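Local coordinates for G-protein alpha subunit Galpha7 (Naegleria fowleri, PDB 6NE6) that probably binds and hydrolyses guanine nucleotides, acting as the switch subunit of a heterotrimeric G protein in the amoeba, at residues A[245-250]-A[286-291]; A[198-203]-A[230-235]; A[87-90]-A[96-99]. All coordinates share one frame; numbering follows the deposited sequence. Where two conformers were deposited one is given.

Contact 1. Residues A[245-250]-A[286-291]; sequences LLLNKH and DMYKEK
L245 opens the contact by laying its CD2 methyl against the root of the Y288 side chain, with L245 CD2 3.5 Å from Y288 CB and 3.7 Å from Y288 CG. The leucine holds CG opposite its own backbone N (chi1 178°), and its side chain crosses that of Y288 at about a right angle. The branch therefore meets the tyrosine where the ring is joined to the helix, obliquely to the ring itself. Two residues on, after L246 has turned to the other face of the sheet, L247 covers the CD2-CE2 side of the same ring. Its CD2 sits over one face in a CH-pi contact, 4.2 Å from the centroid of the Y288 ring and 27° off the ring normal. The alternate leucines of the strand thus divide one aromatic side chain between them, and Y288 is further enclosed by S225 and L226 of helix 221-235. Topologically this is a helix of a beta-alpha-beta crossover: helix 277-291 belongs to the connection between parallel strands 242-248 and 297-302, and packs back on the first of them. At the strand end N248, K249 and H250 fit the start of the NKxD motif, which reads the guanine base in G proteins. N248 OD1 receives a weak bond from K249 N at 2.8 Å and a hydrogen bond from A305 N, while N248 ND2 donates to S20 O. K249, at the N-cap of helix 250-258, extends its amine to a salt bridge with D129 and a bond to D19 O.

Contact 2. Residues A[198-203]-A[230-235]; sequences DSILFV and GDYINS
F202 and Y232 form the centre of this contact, their rings sliding past each other as they reach out from strand and helix in opposite directions. The pair is neither a parallel stack nor an edge-to-face arrangement: the planes are inclined at 55° and the centroids lie 5.0 Å apart. One corner of the phenylalanine does the touching. F202 CE2 is set over one face of the tyrosine, displaced toward the rim, and comes within 3.5 Å of Y232 CD2; its neighbour F202 CD2 lies 3.7 Å from Y232 CE2. Both aromatic residues hold CG anti to the backbone N, and these extended conformations carry the rings into the space between the two backbones. Length matters too, since the tyrosine reaches past F202 to the next inward-facing residue of the strand. I200 approaches from the opposite direction, and its CD1 methyl stands 3.6 Å from Y232 OH. Its chain is nearly straight beyond CB (chi2 164°), which carries CD1 outward to the phenol, while the CG2 branch lies a little farther from it. V15 of the adjoining strand 10-16 touches all three side chains, and F229, three residues before Y232 on the same helix, meets the F202 ring edge-to-face. Farther along the segment, S235 OG turns back to bond D231 O at 2.6 Å, and N234 ND2 makes a weak bond to G230 O. Strand, helix and the parallel strand 242-248 that follows compose a beta-alpha-beta crossover, the repeating element of the P-loop NTPase fold.

Contact 3. Residues A[87-90]-A[96-99]; sequences EQKI and KVWD. With EDO (1,2-ethanediol), chain F.
The backbones of I90 and V97 come to 7.7 Å between their CA atoms, as the chain leaving helix 74-89 folds back on itself without any hydrogen bond between the two segments. Apolar side chains bridge the gap. I90 does so with its tip: CB leaves the backbone to the side, and a bend at chi2 (-60°) brings CD1 round to V97, where I90 CD1 and V97 CG2 are 3.7 Å apart. K89 comes obliquely from a different direction, its aliphatic chain bent near the end so that K89 CE lies 4.1 Å from V97 CG2. One methyl of the valine thereby receives both neighbours. This loop joins helices 74-89 and 100-109 in what is probably the helical domain, the all-alpha insertion that distinguishes G-protein alpha subunits from small Ras-like GTPases. I90 also rests on E51 and L54 of helix 39-66, and the W98 ring stacks on that of Y50, so the loop is fastened to the long helix at two places. A molecule of 1,2-ethanediol, probably from the crystallisation liquor, lies against the backbone of V97 and W98. Its two hydroxyl oxygens accept successive peptide N-H groups, V97 N to O2 of the diol and W98 N to O1 of the diol, each at 3.0 Å and nearly straight at 166°. The diol O2 also lies 3.8 Å from I90 CD1, beside the apolar contact. Just beyond, D99 takes the N-cap position of helix 100-109, where its OD1 accepts a bond from L102 N.

In the fold
From the N terminus the contacts close one after another, and none nests within or crosses another. Contact 3 comes first and closes a short loop, with five residues between its segments, that leads from helix 74-89 to helix 100-109. The chain, which began in the nucleotide-binding fold with strand 10-16, then returns to it, and contact 2 closes 26 residues by bringing helix 221-235 back onto strand 199-205. Strand 242-248 follows, and contact 1 spans the next 35 residues to return helix 277-291 to it. Contacts 1 and 2 adjoin: their strands are sheet neighbours, joined by L246 N to F202 O, and their helices meet through N234 ND2 and K291 O. Contact 3 lies about 39 Å from either, centre to centre.

Contact 1. Residues A[245-250]-A[286-291]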
ATOM      1  N   LEU A 245      -7.809 -13.421  -4.797  1.00 13.73           N
ATOM      2  CA  LEU A 245      -6.758 -12.531  -5.277  1.00 13.37           C
ATOM      3  C   LEU A 245      -7.352 -11.140  -5.450  1.00 12.38           C
ATOM      4  O   LEU A 245      -8.348 -10.977  -6.165  1.00 13.11           O
ATOM      5  CB  LEU A 245      -6.170 -13.028  -6.602  1.00 14.22           C
ATOM      6  CG  LEU A 245      -5.093 -12.104  -7.202  1.00 15.32           C
ATOM      7  CD1 LEU A 245      -3.863 -11.991  -6.279  1.00 17.99           C
ATOM      8  CD2 LEU A 245      -4.698 -12.580  -8.599  1.00 18.97           C
ATOM      9  N   LEU A 246      -6.755 -10.146  -4.789  1.00 10.31           N
ATOM     10  CA  LEU A 246      -7.183  -8.752  -4.902  1.00 12.55           C
ATOM     11  C   LEU A 246      -6.092  -7.978  -5.633  1.00 12.20           C
ATOM     12  O   LEU A 246      -4.976  -7.845  -5.122  1.00 14.19           O
ATOM     13  CB  LEU A 246      -7.436  -8.153  -3.525  1.00 13.96           C
ATOM     14  CG  LEU A 246      -8.833  -8.316  -2.940  1.00 17.73           C
ATOM     15  CD1 LEU A 246      -9.183  -9.794  -2.743  1.00 21.62           C
ATOM     16  CD2 LEU A 246      -8.886  -7.549  -1.622  1.00 17.26           C
ATOM     17  N   LEU A 247      -6.411  -7.476  -6.821  1.00 11.37           N
ATOM     18  CA  LEU A 247      -5.463  -6.670  -7.590  1.00 12.24           C
ATOM     19  C   LEU A 247      -5.779  -5.222  -7.243  1.00 14.39           C
ATOM     20  O   LEU A 247      -6.771  -4.662  -7.715  1.00 13.16           O
ATOM     21  CB  LEU A 247      -5.568  -6.978  -9.085  1.00 12.69           C
ATOM     22  CG  LEU A 247      -5.169  -8.427  -9.419  1.00 16.92           C
ATOM     23  CD1 LEU A 247      -5.468  -8.806 -10.883  1.00 19.85           C
ATOM     24  CD2 LEU A 247      -3.707  -8.676  -9.104  1.00 23.76           C
ATOM     25  N   ASN A 248      -4.944  -4.637  -6.384  1.00 12.59           N
ATOM     26  CA  ASN A 248      -5.192  -3.382  -5.706  1.00 12.26           C
ATOM     27  C   ASN A 248      -4.532  -2.230  -6.462  1.00 13.02           C
ATOM     28  O   ASN A 248      -3.795  -2.425  -7.437  1.00 12.65           O
ATOM     29  CB  ASN A 248      -4.676  -3.487  -4.260  1.00 14.81           C
ATOM     30  CG  ASN A 248      -5.044  -2.294  -3.403  1.00 17.92           C
ATOM     31  OD1 ASN A 248      -6.094  -1.674  -3.575  1.00 14.09           O
ATOM     32  ND2 ASN A 248      -4.165  -1.967  -2.465  1.00 15.26           N
ATOM     33  N   LYS A 249      -4.830  -1.014  -6.014  1.00 13.93           N
ATOM     34  CA  LYS A 249      -4.331   0.219  -6.633  1.00 12.21           C
ATOM     35  C   LYS A 249      -4.802   0.349  -8.079  1.00 15.51           C
ATOM     36  O   LYS A 249      -4.093   0.899  -8.927  1.00 14.15           O
ATOM     37  CB  LYS A 249      -2.803   0.321  -6.530  1.00 14.12           C
ATOM     38  CG  LYS A 249      -2.270   0.080  -5.115  1.00 13.40           C
ATOM     39  CD  LYS A 249      -0.774   0.340  -5.026  1.00 15.39           C
ATOM     40  CE  LYS A 249      -0.252   0.063  -3.621  1.00 16.69           C
ATOM     41  NZ  LYS A 249       1.201   0.440  -3.511  1.00 18.44           N
ATOM     42  N   HIS A 250      -6.020  -0.132  -8.346  1.00 13.10           N
ATOM     43  CA  HIS A 250      -6.564  -0.137  -9.704  1.00 15.09           C
ATOM     44  C   HIS A 250      -6.586   1.269 -10.306  1.00 14.87           C
ATOM     45  O   HIS A 250      -6.173   1.471 -11.450  1.00 15.96           O
ATOM     46  CB  HIS A 250      -7.974  -0.741  -9.688  1.00 14.75           C
ATOM     47  CG  HIS A 250      -8.714  -0.590 -10.979  1.00 14.10           C
ATOM     48  ND1 HIS A 250      -9.406   0.551 -11.308  1.00 15.98           N
ATOM     49  CD2 HIS A 250      -8.903  -1.455 -12.007  1.00 17.49           C
ATOM     50  CE1 HIS A 250      -9.958   0.404 -12.500  1.00 18.99           C
ATOM     51  NE2 HIS A 250      -9.680  -0.810 -12.940  1.00 17.70           N
ATOM     52  N   ASP A 286      -4.919 -12.242 -16.243  1.00 15.94           N
ATOM     53  CA  ASP A 286      -4.681 -13.538 -16.868  1.00 17.19           C
ATOM     54  C   ASP A 286      -3.320 -14.101 -16.477  1.00 16.05           C
ATOM     55  O   ASP A 286      -3.176 -15.317 -16.310  1.00 17.70           O
ATOM     56  CB  ASP A 286      -4.793 -13.441 -18.392  1.00 17.92           C
ATOM     57  CG  ASP A 286      -6.220 -13.261 -18.860  1.00 27.32           C
ATOM     58  OD1 ASP A 286      -7.141 -13.539 -18.063  1.00 29.84           O
ATOM     59  OD2 ASP A 286      -6.413 -12.857 -20.029  1.00 29.38           O
ATOM     60  N   MET A 287      -2.305 -13.240 -16.340  1.00 15.68           N
ATOM     61  CA  MET A 287      -1.002 -13.737 -15.911  1.00 17.73           C
ATOM     62  C   MET A 287      -1.082 -14.325 -14.509  1.00 16.08           C
ATOM     63  O   MET A 287      -0.489 -15.376 -14.230  1.00 15.83           O
ATOM     64  CB  MET A 287       0.049 -12.624 -15.961  1.00 18.75           C
ATOM     65  CG  MET A 287       0.494 -12.223 -17.356  1.00 21.13           C
ATOM     66  SD  MET A 287       2.027 -11.254 -17.270  1.00 21.93           S
ATOM     67  CE  MET A 287       1.427  -9.709 -16.575  1.00 22.14           C
ATOM     68  N   TYR A 288      -1.816 -13.670 -13.612  1.00 13.90           N
ATOM     69  CA  TYR A 288      -1.972 -14.221 -12.270  1.00 15.85           C
ATOM     70  C   TYR A 288      -2.749 -15.530 -12.293  1.00 19.84           C
ATOM     71  O   TYR A 288      -2.363 -16.499 -11.630  1.00 18.13           O
ATOM     72  CB  TYR A 288      -2.643 -13.195 -11.352  1.00 13.88           C
ATOM     73  CG  TYR A 288      -1.626 -12.262 -10.703  1.00 15.51           C
ATOM     74  CD1 TYR A 288      -0.892 -12.683  -9.602  1.00 16.05           C
ATOM     75  CD2 TYR A 288      -1.392 -10.975 -11.208  1.00 13.04           C
ATOM     76  CE1 TYR A 288       0.046 -11.858  -9.013  1.00 16.09           C
ATOM     77  CE2 TYR A 288      -0.457 -10.145 -10.617  1.00 14.00           C
ATOM     78  CZ  TYR A 288       0.250 -10.593  -9.521  1.00 16.95           C
ATOM     79  OH  TYR A 288       1.186  -9.789  -8.929  1.00 15.51           O
ATOM     80  N   LYS A 289      -3.835 -15.597 -13.067  1.00 17.47           N
ATOM     81  CA  LYS A 289      -4.585 -16.847 -13.101  1.00 15.79           C
ATOM     82  C   LYS A 289      -3.760 -17.976 -13.705  1.00 18.85           C
ATOM     83  O   LYS A 289      -3.905 -19.136 -13.294  1.00 18.47           O
ATOM     84  CB  LYS A 289      -5.903 -16.665 -13.857  1.00 19.13           C
ATOM     85  CG  LYS A 289      -6.887 -15.767 -13.097  1.00 17.57           C
ATOM     86  CD  LYS A 289      -8.121 -15.423 -13.913  1.00 26.67           C
ATOM     87  CE  LYS A 289      -9.045 -16.619 -14.055  1.00 37.85           C
ATOM     88  NZ  LYS A 289     -10.281 -16.258 -14.805  1.00 46.33           N
ATOM     89  N   GLU A 290      -2.864 -17.654 -14.646  1.00 19.72           N
ATOM     90  CA  GLU A 290      -2.010 -18.681 -15.236  1.00 23.94           C
ATOM     91  C   GLU A 290      -1.094 -19.300 -14.187  1.00 22.56           C
ATOM     92  O   GLU A 290      -0.802 -20.504 -14.246  1.00 23.74           O
ATOM     93  CB  GLU A 290      -1.211 -18.078 -16.394  1.00 18.96           C
ATOM     94  CG  GLU A 290      -0.492 -19.096 -17.291  1.00 32.29           C
ATOM     95  CD  GLU A 290       0.796 -19.643 -16.689  1.00 48.12           C
ATOM     96  OE1 GLU A 290       1.474 -18.915 -15.924  1.00 41.90           O
ATOM     97  OE2 GLU A 290       1.129 -20.812 -16.985  1.00 55.19           O
ATOM     98  N   LYS A 291      -0.659 -18.503 -13.208  1.00 19.25           N
ATOM     99  CA  LYS A 291       0.155 -19.006 -12.108  1.00 20.34           C
ATOM    100  C   LYS A 291      -0.608 -19.976 -11.226  1.00 22.90           C
ATOM    101  O   LYS A 291       0.017 -20.800 -10.545  1.00 24.56           O
ATOM    102  CB  LYS A 291       0.660 -17.837 -11.255  1.00 19.62           C
ATOM    103  CG  LYS A 291       1.742 -17.008 -11.924  1.00 22.27           C
ATOM    104  CD  LYS A 291       2.942 -17.896 -12.209  1.00 28.83           C
ATOM    105  CE  LYS A 291       4.194 -17.107 -12.468  1.00 28.38           C
ATOM    106  NZ  LYS A 291       5.354 -18.032 -12.632  1.00 29.90           N
TER

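Contact 2. Residues A[198-203]-A[230-235]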
ATOM      1  N   ASP A 198     -10.525 -18.416   7.925  1.00 20.74           N
ATOM      2  CA  ASP A 198     -11.542 -18.927   7.006  1.00 20.29           C
ATOM      3  C   ASP A 198     -11.289 -18.528   5.556  1.00 19.22           C
ATOM      4  O   ASP A 198     -11.644 -19.279   4.636  1.00 19.12           O
ATOM      5  CB  ASP A 198     -12.919 -18.434   7.449  1.00 20.22           C
ATOM      6  CG  ASP A 198     -13.278 -18.924   8.845  1.00 33.93           C
ATOM      7  OD1 ASP A 198     -14.128 -19.838   8.950  1.00 33.42           O
ATOM      8  OD2 ASP A 198     -12.680 -18.412   9.828  1.00 36.26           O
ATOM      9  N   SER A 199     -10.673 -17.373   5.328  1.00 18.55           N
ATOM     10  CA  SER A 199     -10.425 -16.885   3.980  0.58 17.63           C
ATOM     11  C   SER A 199      -9.142 -16.067   3.987  1.00 17.36           C
ATOM     12  O   SER A 199      -8.796 -15.454   4.998  1.00 17.71           O
ATOM     13  CB  SER A 199     -11.601 -16.032   3.481  0.58 17.62           C
ATOM     14  OG  SER A 199     -11.375 -15.520   2.178  0.58 16.97           O
ATOM     15  N   ILE A 200      -8.457 -16.058   2.851  1.00 16.84           N
ATOM     16  CA  ILE A 200      -7.248 -15.271   2.644  1.00 16.54           C
ATOM     17  C   ILE A 200      -7.523 -14.301   1.508  1.00 15.67           C
ATOM     18  O   ILE A 200      -8.019 -14.714   0.455  1.00 15.60           O
ATOM     19  CB  ILE A 200      -6.053 -16.172   2.293  1.00 16.89           C
ATOM     20  CG1 ILE A 200      -5.642 -17.011   3.502  1.00 18.01           C
ATOM     21  CG2 ILE A 200      -4.877 -15.330   1.718  1.00 16.44           C
ATOM     22  CD1 ILE A 200      -4.728 -18.182   3.122  1.00 18.64           C
ATOM     23  N   LEU A 201      -7.187 -13.030   1.716  1.00 15.43           N
ATOM     24  CA  LEU A 201      -7.175 -12.024   0.653  1.00 14.79           C
ATOM     25  C   LEU A 201      -5.715 -11.805   0.300  1.00 14.68           C
ATOM     26  O   LEU A 201      -4.976 -11.165   1.057  1.00 14.96           O
ATOM     27  CB  LEU A 201      -7.822 -10.716   1.090  1.00 14.78           C
ATOM     28  CG  LEU A 201      -9.247 -10.773   1.639  1.00 15.41           C
ATOM     29  CD1 LEU A 201      -9.808  -9.368   1.737  1.00 15.17           C
ATOM     30  CD2 LEU A 201     -10.127 -11.665   0.754  1.00 16.83           C
ATOM     31  N   PHE A 202      -5.297 -12.352  -0.844  1.00 14.40           N
ATOM     32  CA  PHE A 202      -3.935 -12.186  -1.329  1.00 14.31           C
ATOM     33  C   PHE A 202      -3.902 -10.888  -2.124  1.00 13.98           C
ATOM     34  O   PHE A 202      -4.537 -10.787  -3.176  1.00 15.87           O
ATOM     35  CB  PHE A 202      -3.510 -13.371  -2.191  1.00 14.65           C
ATOM     36  CG  PHE A 202      -2.029 -13.462  -2.365  1.00 15.31           C
ATOM     37  CD1 PHE A 202      -1.364 -12.615  -3.237  1.00 18.61           C
ATOM     38  CD2 PHE A 202      -1.298 -14.371  -1.622  1.00 15.57           C
ATOM     39  CE1 PHE A 202       0.022 -12.688  -3.370  1.00 19.33           C
ATOM     40  CE2 PHE A 202       0.068 -14.457  -1.755  1.00 15.61           C
ATOM     41  CZ  PHE A 202       0.731 -13.605  -2.627  1.00 16.59           C
ATOM     42  N   VAL A 203      -3.187  -9.887  -1.624  1.00 13.93           N
ATOM     43  CA  VAL A 203      -3.251  -8.544  -2.201  1.00 13.67           C
ATOM     44  C   VAL A 203      -1.995  -8.288  -3.019  1.00 13.53           C
ATOM     45  O   VAL A 203      -0.874  -8.408  -2.498  1.00 13.82           O
ATOM     46  CB  VAL A 203      -3.396  -7.474  -1.111  1.00 14.59           C
ATOM     47  CG1 VAL A 203      -3.563  -6.090  -1.751  1.00 14.27           C
ATOM     48  CG2 VAL A 203      -4.563  -7.803  -0.179  1.00 14.64           C
ATOM     49  N   GLY A 230       2.821 -17.379  -7.510  1.00 16.61           N
ATOM     50  CA  GLY A 230       2.870 -18.740  -8.019  1.00 18.18           C
ATOM     51  C   GLY A 230       3.376 -19.724  -6.983  1.00 21.60           C
ATOM     52  O   GLY A 230       2.808 -20.807  -6.811  1.00 19.21           O
ATOM     53  N   ASP A 231       4.438 -19.352  -6.264  1.00 16.30           N
ATOM     54  CA  ASP A 231       4.983 -20.224  -5.230  1.00 17.12           C
ATOM     55  C   ASP A 231       3.968 -20.455  -4.125  1.00 18.86           C
ATOM     56  O   ASP A 231       3.781 -21.585  -3.659  1.00 18.58           O
ATOM     57  CB  ASP A 231       6.258 -19.609  -4.651  1.00 17.91           C
ATOM     58  CG  ASP A 231       7.422 -19.676  -5.607  1.00 26.66           C
ATOM     59  OD1 ASP A 231       7.355 -20.476  -6.563  1.00 29.48           O
ATOM     60  OD2 ASP A 231       8.401 -18.934  -5.402  1.00 31.32           O
ATOM     61  N   TYR A 232       3.299 -19.385  -3.702  1.00 15.81           N
ATOM     62  CA  TYR A 232       2.346 -19.464  -2.599  1.00 16.77           C
ATOM     63  C   TYR A 232       1.130 -20.306  -2.964  1.00 15.00           C
ATOM     64  O   TYR A 232       0.760 -21.225  -2.236  1.00 16.81           O
ATOM     65  CB  TYR A 232       1.910 -18.048  -2.231  1.00 15.92           C
ATOM     66  CG  TYR A 232       1.035 -17.909  -1.016  1.00 12.58           C
ATOM     67  CD1 TYR A 232       1.597 -17.762   0.246  1.00 13.88           C
ATOM     68  CD2 TYR A 232      -0.359 -17.877  -1.128  1.00 14.44           C
ATOM     69  CE1 TYR A 232       0.812 -17.589   1.357  1.00 13.55           C
ATOM     70  CE2 TYR A 232      -1.155 -17.707  -0.013  1.00 13.80           C
ATOM     71  CZ  TYR A 232      -0.566 -17.559   1.220  1.00 13.29           C
ATOM     72  OH  TYR A 232      -1.330 -17.383   2.342  1.00 13.58           O
ATOM     73  N   ILE A 233       0.475 -19.979  -4.080  1.00 13.37           N
ATOM     74  CA  ILE A 233      -0.816 -20.600  -4.382  1.00 13.04           C
ATOM     75  C   ILE A 233      -0.673 -22.082  -4.708  1.00 17.16           C
ATOM     76  O   ILE A 233      -1.623 -22.854  -4.527  1.00 16.41           O
ATOM     77  CB  ILE A 233      -1.503 -19.840  -5.534  1.00 12.79           C
ATOM     78  CG1 ILE A 233      -2.997 -20.163  -5.583  1.00 15.75           C
ATOM     79  CG2 ILE A 233      -0.834 -20.158  -6.886  1.00 13.96           C
ATOM     80  CD1 ILE A 233      -3.785 -19.591  -4.398  1.00 15.90           C
ATOM     81  N   ASN A 234       0.503 -22.511  -5.160  1.00 17.23           N
ATOM     82  CA  ASN A 234       0.724 -23.902  -5.517  1.00 19.43           C
ATOM     83  C   ASN A 234       1.346 -24.725  -4.399  1.00 20.06           C
ATOM     84  O   ASN A 234       1.414 -25.950  -4.529  1.00 20.83           O
ATOM     85  CB  ASN A 234       1.602 -23.975  -6.768  1.00 19.52           C
ATOM     86  CG  ASN A 234       0.879 -23.472  -7.999  1.00 18.18           C
ATOM     87  OD1 ASN A 234      -0.210 -23.950  -8.323  1.00 24.34           O
ATOM     88  ND2 ASN A 234       1.458 -22.501  -8.672  1.00 20.43           N
ATOM     89  N   SER A 235       1.790 -24.107  -3.304  1.00 17.89           N
ATOM     90  CA  SER A 235       2.468 -24.879  -2.263  1.00 16.04           C
ATOM     91  C   SER A 235       1.721 -24.959  -0.941  1.00 16.34           C
ATOM     92  O   SER A 235       1.945 -25.918  -0.188  1.00 18.47           O
ATOM     93  CB  SER A 235       3.868 -24.305  -1.995  1.00 24.55           C
ATOM     94  OG  SER A 235       3.774 -22.997  -1.454  1.00 24.77           O
TER

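Contact 3. Residues A[87-90]-A[96-99]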
ATOM      1  N   GLU A  87      17.839  13.963   6.341  1.00 20.91           N
ATOM      2  CA  GLU A  87      17.333  12.615   6.106  0.55 20.51           C
ATOM      3  C   GLU A  87      18.361  11.567   6.509  1.00 24.24           C
ATOM      4  O   GLU A  87      18.012  10.546   7.113  1.00 27.20           O
ATOM      5  CB  GLU A  87      16.925  12.431   4.642  0.55 21.93           C
ATOM      6  CG  GLU A  87      16.615  10.973   4.271  0.55 24.10           C
ATOM      7  CD  GLU A  87      15.436  10.383   5.035  0.55 24.75           C
ATOM      8  OE1 GLU A  87      14.651  11.149   5.631  0.55 22.49           O
ATOM      9  OE2 GLU A  87      15.294   9.139   5.043  0.55 26.02           O
ATOM     10  N   GLN A  88      19.641  11.809   6.198  1.00 25.59           N
ATOM     11  CA  GLN A  88      20.699  10.871   6.569  1.00 29.31           C
ATOM     12  C   GLN A  88      20.895  10.773   8.078  1.00 28.15           C
ATOM     13  O   GLN A  88      21.510   9.813   8.549  1.00 31.23           O
ATOM     14  CB  GLN A  88      22.018  11.266   5.902  1.00 30.46           C
ATOM     15  N   LYS A  89      20.378  11.733   8.843  1.00 21.84           N
ATOM     16  CA  LYS A  89      20.467  11.704  10.295  1.00 27.03           C
ATOM     17  C   LYS A  89      19.286  11.002  10.960  1.00 23.82           C
ATOM     18  O   LYS A  89      19.369  10.697  12.153  1.00 20.88           O
ATOM     19  CB  LYS A  89      20.568  13.139  10.843  1.00 34.55           C
ATOM     20  CG  LYS A  89      21.141  13.240  12.250  1.00 53.69           C
ATOM     21  CD  LYS A  89      21.119  14.668  12.794  1.00 58.22           C
ATOM     22  CE  LYS A  89      19.725  15.073  13.249  1.00 60.56           C
ATOM     23  NZ  LYS A  89      19.747  16.248  14.169  1.00 66.17           N
ATOM     24  N   ILE A  90      18.196  10.739  10.228  1.00 20.95           N
ATOM     25  CA  ILE A  90      16.930  10.377  10.874  1.00 20.51           C
ATOM     26  C   ILE A  90      17.072   9.102  11.697  1.00 17.72           C
ATOM     27  O   ILE A  90      16.584   9.027  12.829  1.00 18.36           O
ATOM     28  CB  ILE A  90      15.800  10.232   9.839  1.00 22.32           C
ATOM     29  CG1 ILE A  90      15.263  11.600   9.440  1.00 32.14           C
ATOM     30  CG2 ILE A  90      14.657   9.402  10.431  1.00 27.76           C
ATOM     31  CD1 ILE A  90      14.697  12.389  10.619  1.00 36.91           C
ATOM     32  N   LYS A  96      13.764  15.782  17.435  1.00 37.01           N
ATOM     33  CA  LYS A  96      12.736  16.200  16.491  1.00 32.82           C
ATOM     34  C   LYS A  96      13.412  17.031  15.410  1.00 29.93           C
ATOM     35  O   LYS A  96      13.919  18.123  15.684  1.00 37.10           O
ATOM     36  CB  LYS A  96      11.636  16.992  17.192  1.00 35.36           C
ATOM     37  N   VAL A  97      13.435  16.505  14.190  1.00 27.73           N
ATOM     38  CA  VAL A  97      14.058  17.197  13.067  1.00 26.40           C
ATOM     39  C   VAL A  97      13.080  18.143  12.367  1.00 30.31           C
ATOM     40  O   VAL A  97      13.484  19.190  11.847  1.00 30.96           O
ATOM     41  CB  VAL A  97      14.620  16.151  12.087  1.00 36.36           C
ATOM     42  CG1 VAL A  97      15.209  16.816  10.855  1.00 41.41           C
ATOM     43  CG2 VAL A  97      15.661  15.278  12.785  1.00 40.49           C
ATOM     44  N   TRP A  98      11.799  17.799  12.356  1.00 22.81           N
ATOM     45  CA  TRP A  98      10.809  18.606  11.658  1.00 24.13           C
ATOM     46  C   TRP A  98      10.511  19.883  12.429  1.00 23.83           C
ATOM     47  O   TRP A  98      10.213  19.846  13.628  1.00 23.75           O
ATOM     48  CB  TRP A  98       9.524  17.806  11.480  1.00 22.22           C
ATOM     49  CG  TRP A  98       8.498  18.478  10.644  1.00 20.13           C
ATOM     50  CD1 TRP A  98       7.563  19.398  11.048  1.00 21.12           C
ATOM     51  CD2 TRP A  98       8.289  18.274   9.251  1.00 16.84           C
ATOM     52  NE1 TRP A  98       6.788  19.784   9.972  1.00 18.95           N
ATOM     53  CE2 TRP A  98       7.209  19.094   8.862  1.00 19.78           C
ATOM     54  CE3 TRP A  98       8.901  17.462   8.291  1.00 15.79           C
ATOM     55  CZ2 TRP A  98       6.735  19.126   7.556  1.00 20.58           C
ATOM     56  CZ3 TRP A  98       8.432  17.501   6.991  1.00 17.07           C
ATOM     57  CH2 TRP A  98       7.358  18.327   6.635  1.00 18.11           C
ATOM     58  N   ASP A  99      10.594  21.017  11.737  1.00 17.04           N
ATOM     59  CA  ASP A  99      10.057  22.268  12.246  1.00 21.52           C
ATOM     60  C   ASP A  99       9.486  23.053  11.073  1.00 22.05           C
ATOM     61  O   ASP A  99       9.474  22.582   9.930  1.00 20.50           O
ATOM     62  CB  ASP A  99      11.105  23.069  13.043  1.00 20.83           C
ATOM     63  CG  ASP A  99      12.344  23.441  12.234  1.00 33.40           C
ATOM     64  OD1 ASP A  99      12.363  23.326  10.990  1.00 25.28           O
ATOM     65  OD2 ASP A  99      13.330  23.878  12.871  1.00 33.92           O
TER
HETATM   66  C1  EDO F 405      10.337  14.260  12.924  1.00 45.28           C
HETATM   67  O1  EDO F 405      10.464  15.463  13.692  1.00 39.47           O
HETATM   68  C2  EDO F 405      11.248  13.192  13.514  1.00 50.75           C
HETATM   69  O2  EDO F 405      12.593  13.680  13.556  1.00 48.42           O